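Local coordinates for condensin complex subunit 3 (Schizosaccharomyces pombe, PDB 5OQR), which serves as a regulatory subunit of condensin, the complex that converts interphase chromatin into condensed, mitotic-like chromosomes, at residues 35-38 and 39-43; 188-191 and 192-196; 421-424 and 425-429. All coordinates share one frame; numbering follows the deposited sequence.

Interaction 1: residues 35-38 and 39-43; sequences TDIL and RALNI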
loop_
_atom_site.group_PDB
_atom_site.type_symbol
_atom_site.label_atom_id
_atom_site.label_comp_id
_atom_site.label_asym_id
_atom_site.label_seq_id
_atom_site.Cartn_x
_atom_site.Cartn_y
_atom_site.Cartn_z
ATOM N N THR A 35 35.973 16.019 38.887
ATOM C CA THR A 35 36.242 17.187 38.054
ATOM C C THR A 35 36.859 16.790 36.719
ATOM O O THR A 35 36.477 17.323 35.671
ATOM C CB THR A 35 37.161 18.153 38.801
ATOM O OG1 THR A 35 38.318 17.451 39.270
ATOM C CG2 THR A 35 36.436 18.769 39.988
ATOM N N ASP A 36 37.814 15.858 36.733
ATOM C CA ASP A 36 38.495 15.484 35.497
ATOM C C ASP A 36 37.548 14.825 34.504
ATOM O O ASP A 36 37.740 14.954 33.289
ATOM C CB ASP A 36 39.666 14.549 35.802
ATOM C CG ASP A 36 41.001 15.273 35.824
ATOM O OD1 ASP A 36 41.013 16.503 36.039
ATOM O OD2 ASP A 36 42.042 14.609 35.626
ATOM N N ILE A 37 36.529 14.118 34.990
ATOM C CA ILE A 37 35.577 13.478 34.088
ATOM C C ILE A 37 34.736 14.531 33.379
ATOM O O ILE A 37 34.617 14.530 32.149
ATOM C CB ILE A 37 34.694 12.482 34.859
ATOM C CG1 ILE A 37 35.562 11.458 35.593
ATOM C CG2 ILE A 37 33.744 11.769 33.902
ATOM C CD1 ILE A 37 34.810 10.641 36.610
ATOM N N LEU A 38 34.130 15.438 34.147
ATOM C CA LEU A 38 33.390 16.537 33.538
ATOM C C LEU A 38 34.261 17.310 32.558
ATOM O O LEU A 38 33.766 17.788 31.530
ATOM C CB LEU A 38 32.853 17.470 34.621
ATOM C CG LEU A 38 32.065 16.799 35.748
ATOM C CD1 LEU A 38 31.624 17.823 36.782
ATOM C CD2 LEU A 38 30.862 16.043 35.202
ATOM N N ARG A 39 35.554 17.441 32.857
ATOM C CA ARG A 39 36.477 18.055 31.911
ATOM C C ARG A 39 36.572 17.232 30.632
ATOM O O ARG A 39 36.676 17.786 29.532
ATOM C CB ARG A 39 37.852 18.209 32.560
ATOM C CG ARG A 39 38.863 18.966 31.727
ATOM C CD ARG A 39 40.218 18.990 32.417
ATOM N NE ARG A 39 41.312 19.223 31.478
ATOM C CZ ARG A 39 42.600 19.143 31.795
ATOM N NH1 ARG A 39 42.968 18.833 33.032
ATOM N NH2 ARG A 39 43.526 19.370 30.873
ATOM N N ALA A 40 36.540 15.903 30.759
ATOM C CA ALA A 40 36.535 15.049 29.577
ATOM C C ALA A 40 35.244 15.216 28.790
ATOM O O ALA A 40 35.254 15.182 27.554
ATOM C CB ALA A 40 36.726 13.587 29.983
ATOM N N LEU A 41 34.123 15.401 29.487
ATOM C CA LEU A 41 32.840 15.553 28.813
ATOM C C LEU A 41 32.704 16.931 28.179
ATOM O O LEU A 41 32.158 17.057 27.078
ATOM C CB LEU A 41 31.704 15.300 29.802
ATOM C CG LEU A 41 31.699 13.880 30.369
ATOM C CD1 LEU A 41 30.819 13.794 31.585
ATOM C CD2 LEU A 41 31.235 12.890 29.316
ATOM N N ASN A 42 33.193 17.973 28.856
ATOM C CA ASN A 42 33.224 19.296 28.245
ATOM C C ASN A 42 33.925 19.259 26.894
ATOM O O ASN A 42 33.613 20.061 26.009
ATOM C CB ASN A 42 33.920 20.288 29.178
ATOM C CG ASN A 42 33.197 20.450 30.501
ATOM O OD1 ASN A 42 31.978 20.302 30.577
ATOM N ND2 ASN A 42 33.949 20.755 31.551
ATOM N N ILE A 43 34.873 18.333 26.719
ATOM C CA ILE A 43 35.538 18.147 25.432
ATOM C C ILE A 43 34.766 17.200 24.524
ATOM O O ILE A 43 35.086 17.101 23.329
ATOM C CB ILE A 43 36.988 17.676 25.678
ATOM C CG1 ILE A 43 37.836 18.885 26.098
ATOM C CG2 ILE A 43 37.576 16.964 24.449
ATOM C CD1 ILE A 43 39.309 18.616 26.253
#
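Arg39, Ala40, Leu41 and Asn42 each give their amide N-H to the carbonyl four residues earlier, as in the 2.8 Å bond from Leu41 N to Ile37 O, so that Thr35 to Leu38 and the residues after them form consecutive turns of one alpha-helix, helix 33-42. Outside this backbone the side chains sort into an apolar and a polar face. Leu41 lies one turn beyond Ile37, and its CD1 meets Ile37 CG2 at 4.2 Å. The same Leu41 methyl approaches CD2 of Leu38 at 4.3 Å, so Leu41 bridges the two aliphatic chains before it. Its first torsion, -62°, sets CG opposite the carbonyl carbon and turns the branch back over the preceding turn. Leucine and isoleucine suit this face because neighbouring helices bury much of it. On the polar flank, Asp36 OD1 stands 4.3 Å from Arg39 NH1, too far for a salt bridge, although the opposite charges should still attract mildly. Arg39 is extended, and its long aliphatic stem suits a surface site where it also packs on an apolar side chain of another protein chain. The amide of Asn42 has its partner on another helix, OD1 being hydrogen-bonded to His84 NE2. Helix 78-86 covers the apolar face, with Ile81 against both Leu38 and Leu41, while helix 3-9 packs on Asp36, Arg39 and Ala40, as among the stacked helices of an alpha-solenoid.

Interaction 2: residues 188-191 and 192-196; sequences STLP and FILER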
loop_
_atom_site.group_PDB
_atom_site.type_symbol
_atom_site.label_atom_id
_atom_site.label_comp_id
_atom_site.label_asym_id
_atom_site.label_seq_id
_atom_site.Cartn_x
_atom_site.Cartn_y
_atom_site.Cartn_z
ATOM N N SER A 188 -3.203 1.837 24.972
ATOM C CA SER A 188 -3.248 3.261 24.658
ATOM C C SER A 188 -2.231 3.611 23.580
ATOM O O SER A 188 -2.539 4.344 22.634
ATOM C CB SER A 188 -2.993 4.080 25.924
ATOM O OG SER A 188 -1.754 3.723 26.514
ATOM N N THR A 189 -1.012 3.093 23.709
ATOM C CA THR A 189 0.044 3.338 22.738
ATOM C C THR A 189 0.010 2.370 21.564
ATOM O O THR A 189 0.639 2.641 20.534
ATOM C CB THR A 189 1.414 3.241 23.420
ATOM O OG1 THR A 189 1.616 1.909 23.909
ATOM C CG2 THR A 189 1.505 4.217 24.584
ATOM N N LEU A 190 -0.710 1.257 21.695
ATOM C CA LEU A 190 -0.691 0.225 20.660
ATOM C C LEU A 190 -1.186 0.739 19.315
ATOM O O LEU A 190 -0.486 0.538 18.307
ATOM C CB LEU A 190 -1.505 -0.979 21.151
ATOM C CG LEU A 190 -1.418 -2.340 20.452
ATOM C CD1 LEU A 190 -0.394 -2.376 19.345
ATOM C CD2 LEU A 190 -1.112 -3.418 21.481
ATOM N N PRO A 191 -2.339 1.403 19.212
ATOM C CA PRO A 191 -2.831 1.800 17.883
ATOM C C PRO A 191 -1.834 2.609 17.074
ATOM O O PRO A 191 -1.870 2.566 15.838
ATOM C CB PRO A 191 -4.084 2.623 18.209
ATOM C CG PRO A 191 -4.511 2.155 19.549
ATOM C CD PRO A 191 -3.255 1.825 20.284
ATOM N N PHE A 192 -0.938 3.344 17.732
ATOM C CA PHE A 192 -0.035 4.231 17.011
ATOM C C PHE A 192 1.203 3.504 16.505
ATOM O O PHE A 192 1.718 3.848 15.435
ATOM C CB PHE A 192 0.365 5.403 17.907
ATOM C CG PHE A 192 -0.806 6.180 18.434
ATOM C CD1 PHE A 192 -1.283 7.287 17.755
ATOM C CD2 PHE A 192 -1.439 5.794 19.604
ATOM C CE1 PHE A 192 -2.363 8.000 18.235
ATOM C CE2 PHE A 192 -2.519 6.501 20.091
ATOM C CZ PHE A 192 -2.983 7.605 19.405
ATOM N N ILE A 193 1.695 2.504 17.241
ATOM C CA ILE A 193 2.843 1.748 16.756
ATOM C C ILE A 193 2.438 0.887 15.568
ATOM O O ILE A 193 3.231 0.680 14.642
ATOM C CB ILE A 193 3.469 0.904 17.886
ATOM C CG1 ILE A 193 2.583 -0.294 18.245
ATOM C CG2 ILE A 193 3.726 1.774 19.116
ATOM C CD1 ILE A 193 3.190 -1.226 19.270
ATOM N N LEU A 194 1.202 0.385 15.565
ATOM C CA LEU A 194 0.725 -0.401 14.434
ATOM C C LEU A 194 0.593 0.456 13.184
ATOM O O LEU A 194 0.854 -0.016 12.072
ATOM C CB LEU A 194 -0.610 -1.057 14.785
ATOM C CG LEU A 194 -0.557 -2.463 15.393
ATOM C CD1 LEU A 194 0.674 -2.681 16.268
ATOM C CD2 LEU A 194 -1.833 -2.729 16.183
ATOM N N GLU A 195 0.194 1.718 13.342
ATOM C CA GLU A 195 0.170 2.621 12.199
ATOM C C GLU A 195 1.537 2.706 11.537
ATOM O O GLU A 195 1.625 2.871 10.315
ATOM C CB GLU A 195 -0.298 4.008 12.635
ATOM C CG GLU A 195 -0.472 4.988 11.487
ATOM C CD GLU A 195 -0.902 6.364 11.953
ATOM O OE1 GLU A 195 -0.334 6.859 12.950
ATOM O OE2 GLU A 195 -1.812 6.948 11.326
ATOM N N ARG A 196 2.612 2.586 12.319
ATOM C CA ARG A 196 3.952 2.650 11.749
ATOM C C ARG A 196 4.233 1.476 10.825
ATOM O O ARG A 196 5.146 1.559 9.998
ATOM C CB ARG A 196 5.006 2.692 12.855
ATOM C CG ARG A 196 4.748 3.697 13.969
ATOM C CD ARG A 196 4.069 4.978 13.499
ATOM N NE ARG A 196 4.698 5.566 12.322
ATOM C CZ ARG A 196 4.174 6.566 11.621
ATOM N NH1 ARG A 196 3.010 7.091 11.977
ATOM N NH2 ARG A 196 4.812 7.041 10.562
#
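Leu190 and Leu194 are brought together by their first torsions: Leu190 holds CG roughly trans to its amide nitrogen, at -166°, and Leu194 adopts -91°, which turns its two methyls to CD1 of Leu190. The two leucines pack there, although the modelled 3.3 Å between Leu190 CD1 and Leu194 CD1 is doubtful in its exact closeness. Ile193, three residues after Leu190, joins them, its CD1 3.8 Å from Leu190 CD1. Its chi1 of 73° puts CG1 between the backbone N and the carbonyl carbon, from where the branch reaches Leu190. Branched aliphatic residues suit this cluster, which also receives Ile216 and Leu222 around Leu190 and Leu180 and Val212 around Ile193. Phe192 lies on another flank. The edge of its ring faces the backbone, with Ser188 O near the ring plane, beside CE2. In the backbone, Leu194 N donates to Leu190 O at 3.2 Å, whereas Glu195 N reaches Pro191 O only weakly. Proline has no amide hydrogen to give, yet suits the first turn of helix 190-195, where its carbonyl can still accept. Thr189 turns its hydroxyl back to Glu184 O and Ser186 N. At the far end Glu195 OE1 pairs with Arg196 NH1 at 3.5 Å; Arg196 NH2 has a second acidic partner in Asp199, and Glu195 OE2 forms a salt bridge with a basic side chain of another protein chain. The chemistry thus implies a divided role: aliphatic residues anchor the turn in the solenoid, while the charge of Glu195 is consistent with a part in the interface with that other protein.

Interaction 3: residues 421-424 and 425-429; sequences SLLV and EIITE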
loop_
_atom_site.group_PDB
_atom_site.type_symbol
_atom_site.label_atom_id
_atom_site.label_comp_id
_atom_site.label_asym_id
_atom_site.label_seq_id
_atom_site.Cartn_x
_atom_site.Cartn_y
_atom_site.Cartn_z
ATOM N N SER A 421 -25.897 -27.348 -22.553
ATOM C CA SER A 421 -26.950 -28.357 -22.548
ATOM C C SER A 421 -27.279 -28.795 -21.129
ATOM O O SER A 421 -28.431 -28.728 -20.689
ATOM C CB SER A 421 -26.521 -29.559 -23.392
ATOM O OG SER A 421 -27.002 -29.444 -24.716
ATOM N N LEU A 422 -26.265 -29.251 -20.396
ATOM C CA LEU A 422 -26.489 -29.740 -19.042
ATOM C C LEU A 422 -27.083 -28.654 -18.157
ATOM O O LEU A 422 -28.098 -28.869 -17.487
ATOM C CB LEU A 422 -25.176 -30.253 -18.455
ATOM C CG LEU A 422 -25.208 -30.667 -16.983
ATOM C CD1 LEU A 422 -26.268 -31.728 -16.740
ATOM C CD2 LEU A 422 -23.841 -31.165 -16.551
ATOM N N LEU A 423 -26.461 -27.474 -18.140
ATOM C CA LEU A 423 -26.890 -26.439 -17.208
ATOM C C LEU A 423 -28.264 -25.889 -17.568
ATOM O O LEU A 423 -28.986 -25.417 -16.686
ATOM C CB LEU A 423 -25.849 -25.320 -17.163
ATOM C CG LEU A 423 -26.031 -24.230 -16.104
ATOM C CD1 LEU A 423 -26.348 -24.806 -14.734
ATOM C CD2 LEU A 423 -24.774 -23.394 -16.026
ATOM N N VAL A 424 -28.646 -25.941 -18.844
ATOM C CA VAL A 424 -30.006 -25.564 -19.218
ATOM C C VAL A 424 -30.999 -26.601 -18.713
ATOM O O VAL A 424 -32.088 -26.257 -18.238
ATOM C CB VAL A 424 -30.112 -25.368 -20.741
ATOM C CG1 VAL A 424 -31.570 -25.275 -21.180
ATOM C CG2 VAL A 424 -29.369 -24.110 -21.160
ATOM N N GLU A 425 -30.649 -27.886 -18.812
ATOM C CA GLU A 425 -31.501 -28.926 -18.247
ATOM C C GLU A 425 -31.713 -28.693 -16.758
ATOM O O GLU A 425 -32.846 -28.719 -16.269
ATOM C CB GLU A 425 -30.887 -30.303 -18.496
ATOM C CG GLU A 425 -30.850 -30.709 -19.957
ATOM C CD GLU A 425 -29.973 -31.922 -20.201
ATOM O OE1 GLU A 425 -29.425 -32.467 -19.220
ATOM O OE2 GLU A 425 -29.829 -32.331 -21.374
ATOM N N ILE A 426 -30.626 -28.449 -16.024
ATOM C CA ILE A 426 -30.734 -28.171 -14.595
ATOM C C ILE A 426 -31.647 -26.975 -14.359
ATOM O O ILE A 426 -32.572 -27.030 -13.541
ATOM C CB ILE A 426 -29.338 -27.945 -13.987
ATOM C CG1 ILE A 426 -28.493 -29.214 -14.120
ATOM C CG2 ILE A 426 -29.446 -27.527 -12.523
ATOM C CD1 ILE A 426 -27.071 -29.072 -13.629
ATOM N N ILE A 427 -31.401 -25.877 -15.075
ATOM C CA ILE A 427 -32.179 -24.661 -14.861
ATOM C C ILE A 427 -33.657 -24.923 -15.107
ATOM O O ILE A 427 -34.521 -24.398 -14.393
ATOM C CB ILE A 427 -31.647 -23.524 -15.755
ATOM C CG1 ILE A 427 -30.284 -23.049 -15.243
ATOM C CG2 ILE A 427 -32.624 -22.348 -15.785
ATOM C CD1 ILE A 427 -29.568 -22.098 -16.172
ATOM N N THR A 428 -33.977 -25.730 -16.118
ATOM C CA THR A 428 -35.377 -26.013 -16.416
ATOM C C THR A 428 -36.031 -26.800 -15.290
ATOM O O THR A 428 -37.180 -26.531 -14.920
ATOM C CB THR A 428 -35.493 -26.777 -17.734
ATOM O OG1 THR A 428 -34.805 -26.063 -18.767
ATOM C CG2 THR A 428 -36.956 -26.941 -18.130
ATOM N N GLU A 429 -35.318 -27.779 -14.731
ATOM C CA GLU A 429 -35.882 -28.585 -13.654
ATOM C C GLU A 429 -36.118 -27.742 -12.408
ATOM O O GLU A 429 -37.178 -27.830 -11.779
ATOM C CB GLU A 429 -34.959 -29.763 -13.350
ATOM C CG GLU A 429 -34.837 -30.748 -14.501
ATOM C CD GLU A 429 -33.879 -31.886 -14.204
ATOM O OE1 GLU A 429 -33.244 -31.867 -13.128
ATOM O OE2 GLU A 429 -33.761 -32.801 -15.047
#
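Leu422 and Ile426, Leu423 and Ile427, and Val424 and Thr428 make three i to i+4 pairs along helix 416-434 of this HEAT-repeat alpha-solenoid, and in each the two side chains cross obliquely. In the first pair CG of Leu422 meets Ile426 CD1 at 4.2 Å. In the second, CG of Leu423 lies 4.1 Å from Ile427 CD1. The geometry follows from complementary torsions: both leucines swing CG away from the amide nitrogen and forward along the helix, while both isoleucines send CG1 back beside their own nitrogen, chi1 -71° for Ile427, so the chains lean together. Leu423 also bridges to the intervening residue, its CD1 standing 4.4 Å from Ile426 CB. Such branched aliphatics suit a helix packed among others. Leu422 faces Leu385 and Thr389 of helix 378-394, and Ile427 touches Tyr465 and Val466 of helix 457-471 and also Met486 and Leu490 of helix 480-495. Glu425 lies on the exposed side, where a carboxylate suits contact with water. Its chain runs at about a right angle to Leu422, and Glu425 OE1 lies 4.1 Å from Leu422 CD1, while the CB and CG stem passes beside the carbonyl oxygens of Ser421 and Leu422. The backbone beneath is regular: Ile426 N donates to Leu422 O at 3.0 Å with an N-H...O angle of 167°. Thr428 combines a hydroxyl for the backbone with a methyl. Val424 O is gripped twice, by Thr428 N at 2.9 Å and by Thr428 OG1 at 2.8 Å, the two donors reaching the oxygen from opposite faces of its carbonyl plane.

How the interactions relate
All three interactions are local contacts between residues on successive turns of a helix, each on a different helix of the solenoid and none touching another. Interactions 1 and 3 lie on opposite sides of the chain's centre, about 93 Å apart between centres, whereas interaction 2 is nearer the middle. Interaction 3 has the most buried residues, four, and no other protein chain of the assembly touches it; aliphatic pairs dominate there, with a threonine-to-backbone bond added. Interactions 1 and 2 are more mixed: they pack on neighbouring helices and also touch a chain of another protein, by apolar contacts at 35-43 and additionally by a salt bridge at 188-196. Their backbone bonds also differ, several being weak in interaction 2.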